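Local coordinates for protein 16S rRNA methyltransferase (Streptomyces sp. DSM 40477, PDB 3MQ2) that methylates the N1 position of adenine 1408 in 16S rRNA, using S-adenosyl-L-methionine, and so confers resistance to aminoglycosides such as kanamycin and apramycin, at residues Val55-Asp60 against Glu91-Leu96. Residues are numbered along the deposited sequence; the frame is centred on the assembly and turned at random.
Sequences VALDAD and ERLPPL. With SAH (S-adenosyl-L-homocysteine), chain C.
L57, on strand 52-58, meets the loop 91-96 chiefly through one methyl, CD2: it lies 3.5 Å from CD of P94, the two side chains passing at a slant, and 3.9 Å from CD2 of L93. With chi1 at 52°, CG of L57 sits between backbone N and carbonyl carbon, which carries CD2 to the loop. L93 starts off less directly but swings its CD2 in to the same methyl. Two residues back, V55 CG1 faces L96 CD1 more loosely at 4.3 Å, and L32 and F20 close over this pair. Beyond the apolar patch both segments turn to S-adenosyl-L-homocysteine, as in Rossmann-like methyltransferases. D58, at the strand end, takes the ribose hydroxyls with separate oxygens: O3' on OD1 at 2.7 Å, O2' on OD2 at 2.9 Å. OD2 also accepts a hydrogen bond from D60 N on its anti lone pair, in an Asx turn, and OD1 one from G37 N; four bonds should hold the carboxylate's rotation. E91 OE1 accepts a hydrogen bond from adenine N6 at 2.8 Å, and OE2 is hydrogen-bonded to S110 OG. Apolar packing sets loop against strand with little directionality; recognition comes from the carboxylates, D58 reading the ribose diol, E91 the adenine amino group.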
loop_
_atom_site.group_PDB
_atom_site.type_symbol
_atom_site.label_atom_id
_atom_site.label_comp_id
_atom_site.label_asym_id
_atom_site.label_seq_id
_atom_site.Cartn_x
_atom_site.Cartn_y
_atom_site.Cartn_z
ATOM N N VAL A 55 -1.845 6.604 -6.926
ATOM C CA VAL A 55 -2.767 7.090 -5.909
ATOM C C VAL A 55 -2.294 6.525 -4.577
ATOM O O VAL A 55 -1.941 5.351 -4.489
ATOM C CB VAL A 55 -4.216 6.619 -6.195
ATOM C CG1 VAL A 55 -5.185 7.156 -5.137
ATOM C CG2 VAL A 55 -4.661 7.080 -7.585
ATOM N N ALA A 56 -2.271 7.351 -3.540
ATOM C CA ALA A 56 -1.824 6.865 -2.240
ATOM C C ALA A 56 -2.750 7.395 -1.183
ATOM O O ALA A 56 -3.176 8.540 -1.246
ATOM C CB ALA A 56 -0.387 7.301 -1.954
ATOM N N LEU A 57 -3.091 6.558 -0.216
ATOM C CA LEU A 57 -4.018 7.021 0.804
ATOM C C LEU A 57 -3.565 6.642 2.201
ATOM O O LEU A 57 -2.773 5.702 2.393
ATOM C CB LEU A 57 -5.430 6.519 0.522
ATOM C CG LEU A 57 -5.600 5.023 0.288
ATOM C CD1 LEU A 57 -5.739 4.321 1.618
ATOM C CD2 LEU A 57 -6.825 4.760 -0.575
ATOM N N ASP A 58 -4.036 7.410 3.178
ATOM C CA ASP A 58 -3.803 7.061 4.569
ATOM C C ASP A 58 -4.964 7.584 5.379
ATOM O O ASP A 58 -5.586 8.585 5.006
ATOM C CB ASP A 58 -2.519 7.700 5.096
ATOM C CG ASP A 58 -1.982 6.990 6.326
ATOM O OD1 ASP A 58 -1.116 6.102 6.160
ATOM O OD2 ASP A 58 -2.435 7.296 7.453
ATOM N N ALA A 59 -5.231 6.915 6.494
ATOM C CA ALA A 59 -6.287 7.360 7.416
ATOM C C ALA A 59 -5.927 8.679 8.091
ATOM O O ALA A 59 -6.813 9.431 8.515
ATOM C CB ALA A 59 -6.528 6.296 8.467
ATOM N N ASP A 60 -4.629 8.957 8.211
ATOM C CA ASP A 60 -4.162 10.155 8.912
ATOM C C ASP A 60 -3.649 11.216 7.932
ATOM O O ASP A 60 -2.548 11.086 7.396
ATOM C CB ASP A 60 -3.053 9.773 9.901
ATOM C CG ASP A 60 -2.514 10.966 10.682
ATOM O OD1 ASP A 60 -2.844 12.124 10.348
ATOM O OD2 ASP A 60 -1.743 10.739 11.638
ATOM N N GLU A 91 -10.860 0.485 5.439
ATOM C CA GLU A 91 -12.232 0.040 5.668
ATOM C C GLU A 91 -13.222 0.761 4.759
ATOM O O GLU A 91 -14.264 0.211 4.396
ATOM C CB GLU A 91 -12.633 0.282 7.127
ATOM C CG GLU A 91 -11.996 -0.679 8.129
ATOM C CD GLU A 91 -10.645 -0.232 8.635
ATOM O OE1 GLU A 91 -10.073 0.740 8.090
ATOM O OE2 GLU A 91 -10.153 -0.868 9.591
ATOM N N ARG A 92 -12.907 2.009 4.421
ATOM C CA ARG A 92 -13.786 2.829 3.592
ATOM C C ARG A 92 -13.013 3.449 2.444
ATOM O O ARG A 92 -12.783 4.652 2.402
ATOM C CB ARG A 92 -14.441 3.931 4.417
ATOM C CG ARG A 92 -15.459 3.435 5.425
ATOM C CD ARG A 92 -16.105 4.627 6.099
ATOM N NE ARG A 92 -17.203 4.240 6.970
ATOM C CZ ARG A 92 -18.017 5.115 7.545
ATOM N NH1 ARG A 92 -17.828 6.413 7.346
ATOM N NH2 ARG A 92 -18.994 4.693 8.327
ATOM N N LEU A 93 -12.609 2.604 1.509
ATOM C CA LEU A 93 -11.784 3.055 0.403
ATOM C C LEU A 93 -12.532 4.046 -0.485
ATOM O O LEU A 93 -13.756 4.004 -0.591
ATOM C CB LEU A 93 -11.324 1.847 -0.419
ATOM C CG LEU A 93 -10.306 0.987 0.327
ATOM C CD1 LEU A 93 -10.178 -0.378 -0.323
ATOM C CD2 LEU A 93 -8.959 1.683 0.372
ATOM N N PRO A 94 -11.786 4.930 -1.153
ATOM C CA PRO A 94 -12.380 5.833 -2.141
ATOM C C PRO A 94 -12.978 5.021 -3.288
ATOM O O PRO A 94 -12.637 3.847 -3.464
ATOM C CB PRO A 94 -11.175 6.647 -2.646
ATOM C CG PRO A 94 -10.091 6.422 -1.649
ATOM C CD PRO A 94 -10.322 5.061 -1.090
ATOM N N PRO A 95 -13.872 5.643 -4.062
ATOM C CA PRO A 95 -14.545 4.989 -5.184
ATOM C C PRO A 95 -13.607 4.815 -6.372
ATOM O O PRO A 95 -13.859 5.343 -7.457
ATOM C CB PRO A 95 -15.678 5.967 -5.517
ATOM C CG PRO A 95 -15.150 7.289 -5.125
ATOM C CD PRO A 95 -14.290 7.046 -3.903
ATOM N N LEU A 96 -12.513 4.088 -6.151
ATOM C CA LEU A 96 -11.558 3.780 -7.207
ATOM C C LEU A 96 -11.997 2.521 -7.939
ATOM O O LEU A 96 -12.603 1.628 -7.355
ATOM C CB LEU A 96 -10.163 3.571 -6.601
ATOM C CG LEU A 96 -9.504 4.780 -5.931
ATOM C CD1 LEU A 96 -8.400 4.355 -4.973
ATOM C CD2 LEU A 96 -8.960 5.727 -6.980
HETATM N N SAH C . 3.475 2.312 4.068
HETATM C CA SAH C . 4.055 3.448 4.762
HETATM C CB SAH C . 3.454 3.610 6.157
HETATM C CG SAH C . 3.328 2.309 6.942
HETATM S SD SAH C . 2.970 2.620 8.689
HETATM C C SAH C . 5.557 3.262 4.853
HETATM O O SAH C . 6.280 4.152 5.304
HETATM O OXT SAH C . 6.065 2.206 4.478
HETATM C "C5'" SAH C . 1.307 1.968 8.389
HETATM C "C4'" SAH C . 0.348 3.055 7.915
HETATM O "O4'" SAH C . -0.918 2.477 7.678
HETATM C "C3'" SAH C . 0.128 4.157 8.953
HETATM O "O3'" SAH C . 0.337 5.409 8.347
HETATM C "C2'" SAH C . -1.328 4.073 9.357
HETATM O "O2'" SAH C . -1.897 5.362 9.499
HETATM C "C1'" SAH C . -1.927 3.333 8.178
HETATM N N9 SAH C . -3.114 2.532 8.505
HETATM C C8 SAH C . -3.284 1.599 9.494
HETATM N N7 SAH C . -4.551 1.106 9.392
HETATM C C5 SAH C . -5.163 1.719 8.345
HETATM C C6 SAH C . -6.431 1.610 7.793
HETATM N N6 SAH C . -7.324 0.763 8.298
HETATM N N1 SAH C . -6.751 2.386 6.703
HETATM C C2 SAH C . -5.836 3.265 6.163
HETATM N N3 SAH C . -4.581 3.383 6.715
HETATM C C4 SAH C . -4.264 2.610 7.782
#